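Local coordinates for protein lipocalin allergen (Canis lupus familiaris, PDB 4ODD) that probably binds small, largely hydrophobic molecules inside a lipocalin beta-barrel and is known as a secreted dog allergen, at residues V11-T17 against Y37-V43; N95-D101 against V113-R119; R73-I77 against Y86-I90. All coordinates share one frame; numbering follows the deposited sequence.

Contact 1: V11-T17 against Y37-V43; sequences VSGPWKT and YLRGINV
Gly13 and Ile41 face each other as an antiparallel hydrogen-bonded pair, with Gly13 N donating to Ile41 O at 2.7 Å and Ile41 N returning the bond to Gly13 O at 2.8 Å. One step on, Pro14 has no N-H to give, and it meets Gly40 as a non-hydrogen-bonded pair whose CA atoms are only 4.0 Å apart. Trp15 N then donates to Arg39 O at 2.9 Å.

At both ends a hydroxyl stands in for the backbone. Ser12 OG accepts from Val43 N at 2.7 Å, and Thr17 OG1 accepts from Leu38 N at 2.8 Å. Thr17 OG1 is anti to its own carbonyl carbon (chi1 -49°), which carries it across to the strand; there it also hydrogen-bonds Ile36 O and so bridges two backbone groups.

The apolar side of the contact is carried by Val11, Trp15, Ile41 and Val43. CD1 of Ile41 approaches CD1 of the Trp15 indole obliquely at 3.6 Å, while Val11 CG2 meets Ile41 CG2 and Val43 CG2. The indole is fixed in turn by Trp15 NE1, which donates to Val11 O at 2.8 Å, with the oxygen close to the ring plane and the N-H in the carbonyl plane.

Further out, Arg39 pairs with Asp152, and Arg39 and Gly40 both face Asn53, a classic beta bulge on the other edge of strand 36-44. Pro14 O is hydrogen-bonded by Arg119, just after strand 110-118, which also makes a cation-pi contact with the indole. Gly13 and Trp15 are the Gly-x-Trp motif that opens the first barrel strand of lipocalins, and the arginine packed on the tryptophan is equally characteristic of the fold.

Contact 2: N95-D101 against V113-R119; sequences NALIGYD and VALLMGR
Leu97, Gly99 and Asp101 form antiparallel hydrogen-bonded pairs with Met117, Leu115 and Val113, and backbone bonds dominate the contact. Strands 96-101 and 113-118 run with their directions 161° apart. Most of these bonds are nearly straight, as in Asp101 N to Val113 O at 2.8 Å, but Leu97 N to Met117 O is weak. At the open end of the hairpin, Arg119 N donates to Asn95 O at 2.7 Å.

Apolar contacts lie on both faces. On the face of Leu97 and Met117, the methionine chain bends at chi3 (-64°), bringing CE back against Leu97 CD2 and across towards Gly99, which has no side chain in the way. On the face of Ile98 and Leu116, Leu116 CD1 packs against Ile98 CG1 at 3.8 Å. Here too Tyr100 turns its ring edge towards Ala114 CA, with Tyr100 CD1 3.4 Å from Val113 O.

Helix 125-137 packs on this second face through Ile98 and Ala114. Pairing within the sheet thus uses up the backbone N-H and C=O groups of the hydrogen-bonded pairs, and both faces are largely apolar, with Asp101 the buried polar exception on the Leu97 and Met117 face.

Contact 3: R73-I77 against Y86-I90; sequences RDNLI and YFRII
Residues 74-77 approach 86-89, in strand 84-92, with end-to-end directions 107° apart, and the backbones join at a single antiparallel hydrogen-bonded pair: Ile77 N donates to Phe87 O at 2.8 Å and Phe87 N to Ile77 O at 2.6 Å.

Beyond this pair, the loop packs on Arg88 mainly through Leu76, and the two side chains cross at about a right angle. Leu76 CD1 sits 3.7 Å above the guanidinium plane, over its centre, and Leu76 CB lies over the same group, 3.5 Å from Arg88 NH1. An extended chain from CG to NE carries the guanidinium out to the loop, where Arg88 NH1 makes a weak hydrogen bond to Asp74 O at 3.0 Å. The other branch of the leucine, Leu76 CD2, lies in the plane of the Tyr86 ring at its edge, 3.8 Å from Tyr86 CD1.

On the other side of the strand, Ile77 and Phe87 point the same way and lie side by side, with Ile77 CD1 4.0 Å from Phe87 CD1. Phe87 also makes an edge-to-face contact with Phe52 of strand 49-57. Leu8 of helix 6-10 packs against Asn75 and Ile77, Val7 of that helix touches Ile89, and strand 96-104 flanks strand 84-92 on its far edge.

Overall arrangement
All three contacts belong to one curled antiparallel sheet, the lipocalin barrel. Contacts 1 and 2 have centres 10 Å apart and join where strands 13-22 and 110-118 are neighbours: Lys16 O lies 2.7 Å from Gly118 N, and Leu38 CD1 packs on Met117 SD. Contacts 2 and 3, 13 Å apart between centres, meet across strands 84-92 and 96-104, where Ile98 O is 2.6 Å from Ile90 N. Contact 2 therefore links the other two, which do not touch; their nearest atoms are about 5 Å apart. In lipocalins the barrel interior is the usual ligand pocket, and it probably serves as one here.

Contact 1: V11-T17 against Y37-V43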
loop_
_atom_site.group_PDB
_atom_site.type_symbol
_atom_site.label_atom_id
_atom_site.label_comp_id
_atom_site.label_asym_id
_atom_site.label_seq_id
_atom_site.Cartn_x
_atom_site.Cartn_y
_atom_site.Cartn_z
ATOM N N VAL A 11 13.076 -0.931 -4.666
ATOM C CA VAL A 11 11.830 -0.238 -4.339
ATOM C C VAL A 11 12.039 1.022 -3.524
ATOM O O VAL A 11 11.157 1.879 -3.463
ATOM C CB VAL A 11 10.806 -1.137 -3.607
ATOM C CG1 VAL A 11 10.805 -2.505 -4.209
ATOM C CG2 VAL A 11 11.125 -1.225 -2.137
ATOM N N SER A 12 13.197 1.136 -2.891
ATOM C CA SER A 12 13.445 2.286 -2.049
ATOM C C SER A 12 13.270 3.564 -2.836
ATOM O O SER A 12 13.660 3.643 -4.002
ATOM C CB SER A 12 14.834 2.216 -1.451
ATOM O OG SER A 12 14.807 1.366 -0.318
ATOM N N GLY A 13 12.655 4.554 -2.200
ATOM C CA GLY A 13 12.431 5.838 -2.841
ATOM C C GLY A 13 10.995 6.318 -2.799
ATOM O O GLY A 13 10.149 5.772 -2.086
ATOM N N PRO A 14 10.704 7.350 -3.581
ATOM C CA PRO A 14 9.396 8.000 -3.490
ATOM C C PRO A 14 8.313 7.140 -4.141
ATOM O O PRO A 14 8.593 6.372 -5.082
ATOM C CB PRO A 14 9.604 9.296 -4.280
ATOM C CG PRO A 14 10.640 8.939 -5.318
ATOM C CD PRO A 14 11.568 7.948 -4.622
ATOM N N TRP A 15 7.087 7.253 -3.627
ATOM C CA TRP A 15 5.946 6.589 -4.221
ATOM C C TRP A 15 4.708 7.416 -3.978
ATOM O O TRP A 15 4.619 8.132 -2.973
ATOM C CB TRP A 15 5.761 5.213 -3.600
ATOM C CG TRP A 15 6.799 4.250 -4.014
ATOM C CD1 TRP A 15 7.833 3.788 -3.256
ATOM C CD2 TRP A 15 6.925 3.625 -5.293
ATOM N NE1 TRP A 15 8.593 2.907 -3.978
ATOM C CE2 TRP A 15 8.058 2.786 -5.234
ATOM C CE3 TRP A 15 6.191 3.692 -6.484
ATOM C CZ2 TRP A 15 8.478 2.016 -6.322
ATOM C CZ3 TRP A 15 6.610 2.933 -7.567
ATOM C CH2 TRP A 15 7.747 2.105 -7.477
ATOM N N LYS A 16 3.759 7.318 -4.899
ATOM C CA LYS A 16 2.495 8.008 -4.789
ATOM C C LYS A 16 1.403 6.943 -4.917
ATOM O O LYS A 16 1.535 6.007 -5.725
ATOM C CB LYS A 16 2.374 9.061 -5.895
ATOM C CG LYS A 16 0.958 9.588 -6.092
ATOM C CD LYS A 16 0.866 10.606 -7.237
ATOM C CE LYS A 16 -0.552 11.204 -7.352
ATOM N NZ LYS A 16 -1.021 11.799 -6.055
ATOM N N THR A 17 0.338 7.062 -4.123
ATOM C CA THR A 17 -0.740 6.087 -4.235
ATOM C C THR A 17 -1.631 6.424 -5.426
ATOM O O THR A 17 -2.093 7.550 -5.553
ATOM C CB THR A 17 -1.627 6.026 -2.982
ATOM O OG1 THR A 17 -0.811 5.918 -1.811
ATOM C CG2 THR A 17 -2.563 4.827 -3.077
ATOM N N TYR A 37 -1.910 7.629 1.571
ATOM C CA TYR A 37 -1.204 8.385 0.551
ATOM C C TYR A 37 0.273 8.202 0.769
ATOM O O TYR A 37 0.859 8.750 1.705
ATOM C CB TYR A 37 -1.598 9.857 0.587
ATOM C CG TYR A 37 -3.051 10.057 0.222
ATOM C CD1 TYR A 37 -3.452 10.094 -1.118
ATOM C CD2 TYR A 37 -4.029 10.194 1.206
ATOM C CE1 TYR A 37 -4.788 10.283 -1.468
ATOM C CE2 TYR A 37 -5.354 10.385 0.864
ATOM C CZ TYR A 37 -5.729 10.421 -0.469
ATOM O OH TYR A 37 -7.054 10.602 -0.780
ATOM N N LEU A 38 0.869 7.390 -0.086
ATOM C CA LEU A 38 2.289 7.135 0.019
ATOM C C LEU A 38 3.128 8.348 -0.262
ATOM O O LEU A 38 2.771 9.202 -1.085
ATOM C CB LEU A 38 2.700 5.975 -0.870
ATOM C CG LEU A 38 2.847 4.861 0.168
ATOM C CD1 LEU A 38 2.057 3.617 -0.220
ATOM C CD2 LEU A 38 4.321 4.561 0.479
ATOM N N ARG A 39 4.239 8.426 0.456
ATOM C CA ARG A 39 5.259 9.414 0.147
ATOM C C ARG A 39 6.518 8.687 -0.274
ATOM O O ARG A 39 7.130 9.031 -1.286
ATOM C CB ARG A 39 5.524 10.334 1.335
ATOM C CG ARG A 39 4.381 11.337 1.580
ATOM C CD ARG A 39 4.198 12.267 0.382
ATOM N NE ARG A 39 3.121 13.223 0.574
ATOM C CZ ARG A 39 1.908 13.093 0.051
ATOM N NH1 ARG A 39 1.611 12.040 -0.694
ATOM N NH2 ARG A 39 0.985 14.015 0.276
ATOM N N GLY A 40 6.902 7.661 0.484
ATOM C CA GLY A 40 8.076 6.901 0.112
ATOM C C GLY A 40 8.291 5.630 0.893
ATOM O O GLY A 40 7.670 5.389 1.926
ATOM N N ILE A 41 9.187 4.801 0.385
ATOM C CA ILE A 41 9.573 3.591 1.079
ATOM C C ILE A 41 11.084 3.466 1.212
ATOM O O ILE A 41 11.834 3.765 0.274
ATOM C CB ILE A 41 9.043 2.377 0.342
ATOM C CG1 ILE A 41 7.518 2.395 0.379
ATOM C CG2 ILE A 41 9.609 1.108 0.955
ATOM C CD1 ILE A 41 6.874 1.460 -0.624
ATOM N N ASN A 42 11.519 3.015 2.384
ATOM C CA ASN A 42 12.938 2.831 2.667
ATOM C C ASN A 42 13.217 1.391 3.014
ATOM O O ASN A 42 12.641 0.863 3.958
ATOM C CB ASN A 42 13.368 3.702 3.839
ATOM C CG ASN A 42 12.869 5.106 3.721
ATOM O OD1 ASN A 42 11.677 5.371 3.908
ATOM N ND2 ASN A 42 13.770 6.027 3.410
ATOM N N VAL A 43 14.094 0.760 2.247
ATOM C CA VAL A 43 14.578 -0.582 2.563
ATOM C C VAL A 43 15.960 -0.564 3.240
ATOM O O VAL A 43 16.933 -0.093 2.657
ATOM C CB VAL A 43 14.670 -1.428 1.281
ATOM C CG1 VAL A 43 14.944 -2.888 1.613
ATOM C CG2 VAL A 43 13.381 -1.295 0.470
#

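Contact 2: N95-D101 against V113-R119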
loop_
_atom_site.group_PDB
_atom_site.type_symbol
_atom_site.label_atom_id
_atom_site.label_comp_id
_atom_site.label_asym_id
_atom_site.label_seq_id
_atom_site.Cartn_x
_atom_site.Cartn_y
_atom_site.Cartn_z
ATOM N N ASN A 95 8.287 2.478 -13.010
ATOM C CA ASN A 95 7.211 3.441 -12.842
ATOM C C ASN A 95 6.164 2.994 -11.806
ATOM O O ASN A 95 5.466 3.821 -11.229
ATOM C CB ASN A 95 6.543 3.689 -14.202
ATOM C CG ASN A 95 5.413 4.700 -14.127
ATOM O OD1 ASN A 95 5.651 5.913 -14.121
ATOM N ND2 ASN A 95 4.173 4.207 -14.079
ATOM N N ALA A 96 6.058 1.691 -11.557
ATOM C CA ALA A 96 4.932 1.195 -10.765
ATOM C C ALA A 96 5.266 0.198 -9.632
ATOM O O ALA A 96 6.375 -0.342 -9.550
ATOM C CB ALA A 96 3.854 0.628 -11.697
ATOM N N LEU A 97 4.281 -0.035 -8.767
ATOM C CA LEU A 97 4.445 -0.881 -7.596
ATOM C C LEU A 97 3.086 -1.426 -7.156
ATOM O O LEU A 97 2.180 -0.663 -6.829
ATOM C CB LEU A 97 5.071 -0.069 -6.464
ATOM C CG LEU A 97 5.543 -0.853 -5.250
ATOM C CD1 LEU A 97 6.706 -1.731 -5.656
ATOM C CD2 LEU A 97 5.950 0.096 -4.137
ATOM N N ILE A 98 2.941 -2.740 -7.156
ATOM C CA ILE A 98 1.703 -3.350 -6.668
ATOM C C ILE A 98 1.917 -4.069 -5.327
ATOM O O ILE A 98 2.734 -5.001 -5.223
ATOM C CB ILE A 98 1.109 -4.346 -7.680
ATOM C CG1 ILE A 98 0.744 -3.633 -8.980
ATOM C CG2 ILE A 98 -0.130 -5.034 -7.089
ATOM C CD1 ILE A 98 0.204 -4.565 -10.048
ATOM N N GLY A 99 1.189 -3.631 -4.306
ATOM C CA GLY A 99 1.321 -4.227 -2.995
ATOM C C GLY A 99 0.053 -4.935 -2.572
ATOM O O GLY A 99 -1.051 -4.593 -3.031
ATOM N N TYR A 100 0.208 -5.930 -1.702
ATOM C CA TYR A 100 -0.938 -6.605 -1.110
ATOM C C TYR A 100 -0.731 -6.781 0.377
ATOM O O TYR A 100 0.208 -7.460 0.808
ATOM C CB TYR A 100 -1.162 -7.963 -1.753
ATOM C CG TYR A 100 -2.381 -8.671 -1.222
ATOM C CD1 TYR A 100 -3.638 -8.081 -1.293
ATOM C CD2 TYR A 100 -2.283 -9.938 -0.660
ATOM C CE1 TYR A 100 -4.768 -8.753 -0.802
ATOM C CE2 TYR A 100 -3.402 -10.604 -0.176
ATOM C CZ TYR A 100 -4.628 -10.012 -0.246
ATOM O OH TYR A 100 -5.719 -10.680 0.237
ATOM N N ASP A 101 -1.613 -6.165 1.157
ATOM C CA ASP A 101 -1.545 -6.263 2.610
ATOM C C ASP A 101 -2.650 -7.148 3.163
ATOM O O ASP A 101 -3.767 -7.190 2.644
ATOM C CB ASP A 101 -1.673 -4.877 3.249
ATOM C CG ASP A 101 -1.407 -4.897 4.740
ATOM O OD1 ASP A 101 -0.440 -5.563 5.162
ATOM O OD2 ASP A 101 -2.167 -4.244 5.486
ATOM N N VAL A 113 -6.060 -5.567 1.533
ATOM C CA VAL A 113 -5.862 -4.263 0.886
ATOM C C VAL A 113 -4.907 -4.381 -0.277
ATOM O O VAL A 113 -3.793 -4.872 -0.108
ATOM C CB VAL A 113 -5.292 -3.228 1.853
ATOM C CG1 VAL A 113 -5.141 -1.901 1.157
ATOM C CG2 VAL A 113 -6.179 -3.110 3.085
ATOM N N ALA A 114 -5.351 -3.960 -1.458
ATOM C CA ALA A 114 -4.475 -3.972 -2.627
ATOM C C ALA A 114 -4.080 -2.527 -3.031
ATOM O O ALA A 114 -4.905 -1.610 -2.981
ATOM C CB ALA A 114 -5.123 -4.741 -3.789
ATOM N N LEU A 115 -2.819 -2.317 -3.395
ATOM C CA LEU A 115 -2.374 -0.984 -3.769
ATOM C C LEU A 115 -1.571 -0.925 -5.051
ATOM O O LEU A 115 -0.648 -1.731 -5.270
ATOM C CB LEU A 115 -1.521 -0.358 -2.684
ATOM C CG LEU A 115 -2.085 -0.225 -1.292
ATOM C CD1 LEU A 115 -1.280 -1.104 -0.382
ATOM C CD2 LEU A 115 -1.975 1.226 -0.879
ATOM N N LEU A 116 -1.921 0.059 -5.880
ATOM C CA LEU A 116 -1.119 0.419 -7.031
ATOM C C LEU A 116 -0.460 1.732 -6.693
ATOM O O LEU A 116 -1.128 2.716 -6.390
ATOM C CB LEU A 116 -1.974 0.557 -8.282
ATOM C CG LEU A 116 -1.175 0.882 -9.549
ATOM C CD1 LEU A 116 0.071 0.021 -9.633
ATOM C CD2 LEU A 116 -2.046 0.721 -10.798
ATOM N N MET A 117 0.861 1.731 -6.690
ATOM C CA MET A 117 1.597 2.926 -6.338
ATOM C C MET A 117 2.439 3.317 -7.530
ATOM O O MET A 117 2.989 2.455 -8.225
ATOM C CB MET A 117 2.489 2.684 -5.125
ATOM C CG MET A 117 1.733 2.533 -3.818
ATOM S SD MET A 117 2.691 1.496 -2.698
ATOM C CE MET A 117 2.661 -0.042 -3.620
ATOM N N GLY A 118 2.536 4.620 -7.771
ATOM C CA GLY A 118 3.266 5.102 -8.929
ATOM C C GLY A 118 4.499 5.883 -8.558
ATOM O O GLY A 118 4.581 6.462 -7.482
ATOM N N ARG A 119 5.469 5.864 -9.465
ATOM C CA ARG A 119 6.639 6.719 -9.405
ATOM C C ARG A 119 6.392 7.854 -10.392
ATOM O O ARG A 119 6.745 7.739 -11.557
ATOM C CB ARG A 119 7.862 5.921 -9.859
ATOM C CG ARG A 119 9.195 6.410 -9.314
ATOM C CD ARG A 119 9.452 5.874 -7.917
ATOM N NE ARG A 119 10.369 4.738 -7.912
ATOM C CZ ARG A 119 11.005 4.292 -6.827
ATOM N NH1 ARG A 119 10.822 4.891 -5.652
ATOM N NH2 ARG A 119 11.832 3.249 -6.914
#

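Contact 3: R73-I77 against Y86-I90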
loop_
_atom_site.group_PDB
_atom_site.type_symbol
_atom_site.label_atom_id
_atom_site.label_comp_id
_atom_site.label_asym_id
_atom_site.label_seq_id
_atom_site.Cartn_x
_atom_site.Cartn_y
_atom_site.Cartn_z
ATOM N N ARG A 73 11.233 -14.314 6.127
ATOM C CA ARG A 73 11.591 -15.321 5.143
ATOM C C ARG A 73 10.569 -15.343 4.016
ATOM O O ARG A 73 9.377 -15.093 4.228
ATOM C CB ARG A 73 11.709 -16.706 5.796
ATOM C CG ARG A 73 10.408 -17.246 6.389
ATOM C CD ARG A 73 10.575 -18.671 6.924
ATOM N NE ARG A 73 10.750 -19.659 5.861
ATOM C CZ ARG A 73 9.750 -20.195 5.168
ATOM N NH1 ARG A 73 8.497 -19.832 5.418
ATOM N NH2 ARG A 73 9.998 -21.092 4.220
ATOM N N ASP A 74 11.052 -15.647 2.816
ATOM C CA ASP A 74 10.218 -15.650 1.623
ATOM C C ASP A 74 9.587 -14.279 1.419
ATOM O O ASP A 74 8.542 -14.151 0.779
ATOM C CB ASP A 74 9.153 -16.745 1.696
ATOM C CG ASP A 74 9.755 -18.127 1.855
ATOM O OD1 ASP A 74 10.891 -18.350 1.379
ATOM O OD2 ASP A 74 9.093 -18.990 2.463
ATOM N N ASN A 75 10.232 -13.262 1.991
ATOM C CA ASN A 75 9.934 -11.868 1.674
ATOM C C ASN A 75 8.587 -11.345 2.161
ATOM O O ASN A 75 7.970 -10.502 1.514
ATOM C CB ASN A 75 10.029 -11.657 0.167
ATOM C CG ASN A 75 11.327 -12.164 -0.408
ATOM O OD1 ASN A 75 11.818 -13.237 -0.039
ATOM N ND2 ASN A 75 11.902 -11.385 -1.317
ATOM N N LEU A 76 8.123 -11.851 3.291
ATOM C CA LEU A 76 6.882 -11.356 3.844
ATOM C C LEU A 76 7.200 -10.199 4.772
ATOM O O LEU A 76 7.990 -10.354 5.714
ATOM C CB LEU A 76 6.141 -12.452 4.599
ATOM C CG LEU A 76 4.830 -11.999 5.246
ATOM C CD1 LEU A 76 3.772 -11.488 4.208
ATOM C CD2 LEU A 76 4.270 -13.125 6.083
ATOM N N ILE A 77 6.604 -9.034 4.496
ATOM C CA ILE A 77 6.879 -7.864 5.308
ATOM C C ILE A 77 5.810 -7.737 6.362
ATOM O O ILE A 77 4.618 -7.742 6.052
ATOM C CB ILE A 77 6.959 -6.582 4.482
ATOM C CG1 ILE A 77 8.087 -6.674 3.454
ATOM C CG2 ILE A 77 7.254 -5.416 5.383
ATOM C CD1 ILE A 77 7.607 -6.675 2.010
ATOM N N TYR A 86 0.558 -8.146 7.224
ATOM C CA TYR A 86 1.386 -9.073 6.492
ATOM C C TYR A 86 1.350 -8.615 5.044
ATOM O O TYR A 86 0.325 -8.718 4.346
ATOM C CB TYR A 86 0.871 -10.503 6.682
ATOM C CG TYR A 86 0.844 -10.895 8.152
ATOM C CD1 TYR A 86 1.809 -11.749 8.691
ATOM C CD2 TYR A 86 -0.117 -10.372 9.011
ATOM C CE1 TYR A 86 1.802 -12.077 10.048
ATOM C CE2 TYR A 86 -0.130 -10.692 10.361
ATOM C CZ TYR A 86 0.822 -11.541 10.872
ATOM O OH TYR A 86 0.800 -11.851 12.205
ATOM N N PHE A 87 2.485 -8.083 4.606
ATOM C CA PHE A 87 2.546 -7.330 3.374
ATOM C C PHE A 87 3.476 -7.969 2.359
ATOM O O PHE A 87 4.497 -8.577 2.719
ATOM C CB PHE A 87 2.986 -5.893 3.684
ATOM C CG PHE A 87 3.013 -4.999 2.494
ATOM C CD1 PHE A 87 4.220 -4.602 1.936
ATOM C CD2 PHE A 87 1.832 -4.562 1.913
ATOM C CE1 PHE A 87 4.246 -3.768 0.821
ATOM C CE2 PHE A 87 1.851 -3.737 0.798
ATOM C CZ PHE A 87 3.058 -3.337 0.252
ATOM N N ARG A 88 3.128 -7.810 1.086
ATOM C CA ARG A 88 3.934 -8.355 0.014
ATOM C C ARG A 88 3.932 -7.419 -1.170
ATOM O O ARG A 88 2.908 -6.840 -1.505
ATOM C CB ARG A 88 3.412 -9.731 -0.415
ATOM C CG ARG A 88 3.691 -10.866 0.581
ATOM C CD ARG A 88 3.441 -12.242 -0.054
ATOM N NE ARG A 88 3.438 -13.348 0.907
ATOM C CZ ARG A 88 4.522 -13.859 1.489
ATOM N NH1 ARG A 88 5.723 -13.359 1.240
ATOM N NH2 ARG A 88 4.407 -14.870 2.343
ATOM N N ILE A 89 5.088 -7.253 -1.794
ATOM C CA ILE A 89 5.150 -6.611 -3.087
ATOM C C ILE A 89 4.785 -7.670 -4.112
ATOM O O ILE A 89 5.439 -8.704 -4.199
ATOM C CB ILE A 89 6.560 -6.123 -3.379
ATOM C CG1 ILE A 89 7.084 -5.311 -2.197
ATOM C CG2 ILE A 89 6.586 -5.297 -4.661
ATOM C CD1 ILE A 89 6.176 -4.190 -1.821
ATOM N N ILE A 90 3.738 -7.429 -4.881
ATOM C CA ILE A 90 3.331 -8.382 -5.901
ATOM C C ILE A 90 4.134 -8.184 -7.191
ATOM O O ILE A 90 4.407 -9.140 -7.914
ATOM C CB ILE A 90 1.829 -8.243 -6.235
ATOM C CG1 ILE A 90 0.967 -8.457 -4.984
ATOM C CG2 ILE A 90 1.441 -9.210 -7.326
ATOM C CD1 ILE A 90 1.263 -9.748 -4.273
#